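Long-range contact in putative laminarinase (Phanerochaete chrysosporium, PDB 2W39), which probably hydrolyses beta-glucans such as laminarin and lichenin, as a secreted family 16 glycoside hydrolase of a white-rot fungus: residues N193-F201 against W224-N233. Sequence-based numbering, arbitrary orientation.
Sequences NSFIKVWFF and WGTPTAFFPN
Val198 O is gripped by two backbone amides of the facing chain: Ala229 N reaches it at 3.0 Å, nearly straight and in the carbonyl plane, while Thr228 N, at 2.8 Å, makes only a weak, bent bond. Two residues facing one define a classic beta bulge, here at the start of strand 229-232, which runs antiparallel to strand 195-201 in the GH16 beta sandwich. Beyond it the pairing is continued by a side chain instead of a carbonyl: with Thr228 OG1 set beside its own backbone N (chi1 -54°), the hydroxyl oxygen accepts a hydrogen bond from Phe200 N at 2.9 Å.

Trp199 illustrates how one indole can join a strand to the loop leading into its neighbour. Pro227 CA lies over one face of the Trp199 five-membered ring, in a CH-pi contact 3.7 Å from the centroid of that ring, and from the opposite face Trp224 brings the edge of its six-membered ring, CE3 leading, in a T-shaped stack with the planes at 78°. At the rim, Trp199 NE1 donates a nearly straight hydrogen bond to Gly225 O at 3.0 Å; this carbonyl oxygen lies in the indole plane, although the donor stands well above the carbonyl's own plane. A leucine in place of Trp199 would probably leave Gly225 O without this donor and open a gap between Pro227 and Trp224. Trp224 is itself held through NE1, which is hydrogen-bonded to the carboxylate of Asp211.

On the opposite side of the strands, Ile196, Val198, Ala229 and Phe231 pack toward strands 129-133 and 165-168 of the second sheet. On the face shared with Trp199, the extended Lys197 chain runs alongside Phe230 and past the Pro227 ring, and Lys197 CE sits 3.6 Å above the centre of the Phe195 ring.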
loop_
_atom_site.group_PDB
_atom_site.type_symbol
_atom_site.label_atom_id
_atom_site.label_comp_id
_atom_site.label_asym_id
_atom_site.label_seq_id
_atom_site.Cartn_x
_atom_site.Cartn_y
_atom_site.Cartn_z
ATOM N N ASN A 193 -6.447 -19.403 -3.959
ATOM C CA ASN A 193 -7.878 -19.599 -3.742
ATOM C C ASN A 193 -8.208 -19.758 -2.277
ATOM O O ASN A 193 -9.352 -19.504 -1.869
ATOM C CB ASN A 193 -8.385 -20.853 -4.445
ATOM C CG ASN A 193 -9.905 -20.989 -4.372
ATOM O OD1 ASN A 193 -10.476 -21.902 -3.705
ATOM N ND2 ASN A 193 -10.579 -20.077 -5.049
ATOM N N SER A 194 -7.234 -20.245 -1.510
ATOM C CA SER A 194 -7.437 -20.650 -0.134
ATOM C C SER A 194 -7.082 -19.624 0.927
ATOM O O SER A 194 -7.505 -19.765 2.060
ATOM C CB SER A 194 -6.625 -21.916 0.155
ATOM O OG SER A 194 -7.087 -23.048 -0.571
ATOM N N PHE A 195 -6.287 -18.616 0.589
ATOM C CA PHE A 195 -5.845 -17.641 1.578
ATOM C C PHE A 195 -5.190 -16.457 0.906
ATOM O O PHE A 195 -4.797 -16.507 -0.269
ATOM C CB PHE A 195 -4.851 -18.258 2.591
ATOM C CG PHE A 195 -3.576 -18.795 1.985
ATOM C CD1 PHE A 195 -2.579 -17.936 1.507
ATOM C CD2 PHE A 195 -3.354 -20.171 1.927
ATOM C CE1 PHE A 195 -1.392 -18.444 0.950
ATOM C CE2 PHE A 195 -2.169 -20.676 1.378
ATOM C CZ PHE A 195 -1.205 -19.807 0.895
ATOM N N ILE A 196 -5.064 -15.395 1.696
ATOM C CA ILE A 196 -4.115 -14.314 1.419
ATOM C C ILE A 196 -3.179 -14.212 2.617
ATOM O O ILE A 196 -3.626 -14.277 3.761
ATOM C CB ILE A 196 -4.865 -12.991 1.132
ATOM C CG1 ILE A 196 -5.572 -13.088 -0.227
ATOM C CG2 ILE A 196 -3.896 -11.793 1.159
ATOM C CD1 ILE A 196 -6.576 -11.991 -0.515
ATOM N N LYS A 197 -1.885 -14.075 2.323
ATOM C CA LYS A 197 -0.854 -13.879 3.347
ATOM C C LYS A 197 -0.032 -12.652 3.000
ATOM O O LYS A 197 0.261 -12.406 1.823
ATOM C CB LYS A 197 0.093 -15.080 3.425
ATOM C CG LYS A 197 -0.540 -16.324 4.039
ATOM C CD LYS A 197 0.367 -17.536 3.958
ATOM C CE LYS A 197 -0.368 -18.780 4.457
ATOM N NZ LYS A 197 0.478 -20.002 4.355
ATOM N N VAL A 198 0.369 -11.900 4.022
ATOM C CA VAL A 198 1.343 -10.829 3.854
ATOM C C VAL A 198 2.485 -11.078 4.834
ATOM O O VAL A 198 2.240 -11.378 6.012
ATOM C CB VAL A 198 0.734 -9.425 4.120
ATOM C CG1 VAL A 198 1.773 -8.329 3.974
ATOM C CG2 VAL A 198 -0.447 -9.138 3.199
ATOM N N TRP A 199 3.711 -10.921 4.336
ATOM C CA TRP A 199 4.894 -10.933 5.197
ATOM C C TRP A 199 5.562 -9.566 5.125
ATOM O O TRP A 199 5.722 -9.006 4.026
ATOM C CB TRP A 199 5.939 -11.930 4.706
ATOM C CG TRP A 199 5.606 -13.383 4.774
ATOM C CD1 TRP A 199 6.042 -14.276 5.714
ATOM C CD2 TRP A 199 4.829 -14.134 3.829
ATOM N NE1 TRP A 199 5.567 -15.538 5.422
ATOM C CE2 TRP A 199 4.820 -15.477 4.272
ATOM C CE3 TRP A 199 4.149 -13.800 2.643
ATOM C CZ2 TRP A 199 4.168 -16.498 3.563
ATOM C CZ3 TRP A 199 3.503 -14.806 1.947
ATOM C CH2 TRP A 199 3.515 -16.137 2.408
ATOM N N PHE A 200 6.004 -9.065 6.278
ATOM C CA PHE A 200 6.910 -7.943 6.328
ATOM C C PHE A 200 8.250 -8.374 6.904
ATOM O O PHE A 200 8.280 -8.989 7.962
ATOM C CB PHE A 200 6.364 -6.816 7.216
ATOM C CG PHE A 200 7.374 -5.733 7.429
ATOM C CD1 PHE A 200 7.897 -5.039 6.335
ATOM C CD2 PHE A 200 7.879 -5.463 8.698
ATOM C CE1 PHE A 200 8.870 -4.073 6.510
ATOM C CE2 PHE A 200 8.881 -4.477 8.854
ATOM C CZ PHE A 200 9.341 -3.810 7.756
ATOM N N PHE A 201 9.345 -8.008 6.233
ATOM C CA PHE A 201 10.706 -8.177 6.756
ATOM C C PHE A 201 11.426 -6.843 6.731
ATOM O O PHE A 201 11.568 -6.246 5.677
ATOM C CB PHE A 201 11.496 -9.204 5.945
ATOM C CG PHE A 201 10.970 -10.590 6.108
ATOM C CD1 PHE A 201 10.054 -11.109 5.208
ATOM C CD2 PHE A 201 11.334 -11.356 7.208
ATOM C CE1 PHE A 201 9.519 -12.382 5.393
ATOM C CE2 PHE A 201 10.814 -12.619 7.385
ATOM C CZ PHE A 201 9.906 -13.130 6.483
ATOM N N TRP A 224 9.062 -19.546 3.824
ATOM C CA TRP A 224 9.073 -18.148 4.237
ATOM C C TRP A 224 8.727 -17.892 5.698
ATOM O O TRP A 224 8.736 -16.745 6.149
ATOM C CB TRP A 224 8.117 -17.377 3.332
ATOM C CG TRP A 224 8.635 -17.210 1.927
ATOM C CD1 TRP A 224 9.685 -17.864 1.326
ATOM C CD2 TRP A 224 8.092 -16.341 0.942
ATOM N NE1 TRP A 224 9.836 -17.422 0.034
ATOM C CE2 TRP A 224 8.863 -16.493 -0.233
ATOM C CE3 TRP A 224 7.014 -15.445 0.930
ATOM C CZ2 TRP A 224 8.617 -15.744 -1.401
ATOM C CZ3 TRP A 224 6.759 -14.721 -0.223
ATOM C CH2 TRP A 224 7.559 -14.864 -1.375
ATOM N N GLY A 225 8.438 -18.947 6.446
ATOM C CA GLY A 225 8.025 -18.785 7.836
ATOM C C GLY A 225 6.600 -18.257 7.961
ATOM O O GLY A 225 5.866 -18.084 6.984
ATOM N N THR A 226 6.213 -17.972 9.189
ATOM C CA THR A 226 4.867 -17.535 9.490
ATOM C C THR A 226 4.603 -16.138 8.930
ATOM O O THR A 226 5.422 -15.236 9.100
ATOM C CB THR A 226 4.681 -17.580 11.003
ATOM O OG1 THR A 226 4.779 -18.946 11.397
ATOM C CG2 THR A 226 3.352 -17.006 11.434
ATOM N N PRO A 227 3.444 -15.946 8.274
ATOM C CA PRO A 227 3.129 -14.621 7.745
ATOM C C PRO A 227 2.843 -13.595 8.839
ATOM O O PRO A 227 2.475 -13.933 9.970
ATOM C CB PRO A 227 1.877 -14.877 6.891
ATOM C CG PRO A 227 1.230 -16.038 7.545
ATOM C CD PRO A 227 2.372 -16.921 7.990
ATOM N N THR A 228 3.008 -12.331 8.490
ATOM C CA THR A 228 2.636 -11.235 9.363
ATOM C C THR A 228 1.111 -11.118 9.484
ATOM O O THR A 228 0.573 -10.937 10.581
ATOM C CB THR A 228 3.253 -9.932 8.837
ATOM O OG1 THR A 228 4.666 -10.114 8.671
ATOM C CG2 THR A 228 3.007 -8.801 9.800
ATOM N N ALA A 229 0.428 -11.207 8.334
ATOM C CA ALA A 229 -1.034 -11.244 8.294
ATOM C C ALA A 229 -1.456 -12.479 7.522
ATOM O O ALA A 229 -0.888 -12.799 6.484
ATOM C CB ALA A 229 -1.606 -9.986 7.613
ATOM N N PHE A 230 -2.470 -13.165 8.038
ATOM C CA PHE A 230 -3.033 -14.375 7.426
ATOM C C PHE A 230 -4.533 -14.203 7.364
ATOM O O PHE A 230 -5.196 -13.891 8.366
ATOM C CB PHE A 230 -2.663 -15.573 8.310
ATOM C CG PHE A 230 -3.122 -16.944 7.812
ATOM C CD1 PHE A 230 -3.383 -17.942 8.745
ATOM C CD2 PHE A 230 -3.241 -17.265 6.457
ATOM C CE1 PHE A 230 -3.754 -19.217 8.355
ATOM C CE2 PHE A 230 -3.609 -18.546 6.055
ATOM C CZ PHE A 230 -3.864 -19.521 7.019
ATOM N N PHE A 231 -5.056 -14.415 6.165
ATOM C CA PHE A 231 -6.486 -14.361 5.873
ATOM C C PHE A 231 -6.869 -15.712 5.285
ATOM O O PHE A 231 -6.855 -15.906 4.071
ATOM C CB PHE A 231 -6.785 -13.223 4.903
ATOM C CG PHE A 231 -6.398 -11.879 5.435
ATOM C CD1 PHE A 231 -5.223 -11.248 5.008
ATOM C CD2 PHE A 231 -7.199 -11.231 6.380
ATOM C CE1 PHE A 231 -4.874 -9.992 5.527
ATOM C CE2 PHE A 231 -6.851 -9.979 6.890
ATOM C CZ PHE A 231 -5.685 -9.363 6.455
ATOM N N PRO A 232 -7.170 -16.694 6.155
ATOM C CA PRO A 232 -7.522 -18.033 5.672
ATOM C C PRO A 232 -8.956 -18.046 5.132
ATOM O O PRO A 232 -9.702 -17.066 5.260
ATOM C CB PRO A 232 -7.425 -18.878 6.939
ATOM C CG PRO A 232 -7.765 -17.935 8.023
ATOM C CD PRO A 232 -7.142 -16.612 7.626
ATOM N N ASN A 233 -9.347 -19.177 4.554
ATOM C CA ASN A 233 -10.691 -19.312 4.012
ATOM C C ASN A 233 -11.704 -19.945 4.955
ATOM O O ASN A 233 -12.826 -20.259 4.545
ATOM C CB ASN A 233 -10.659 -20.032 2.655
ATOM C CG ASN A 233 -10.285 -21.504 2.759
ATOM O OD1 ASN A 233 -9.927 -21.998 3.831
ATOM N ND2 ASN A 233 -10.363 -22.212 1.635
HETATM O O HOH W 1 -11.505 -20.421 -0.544
#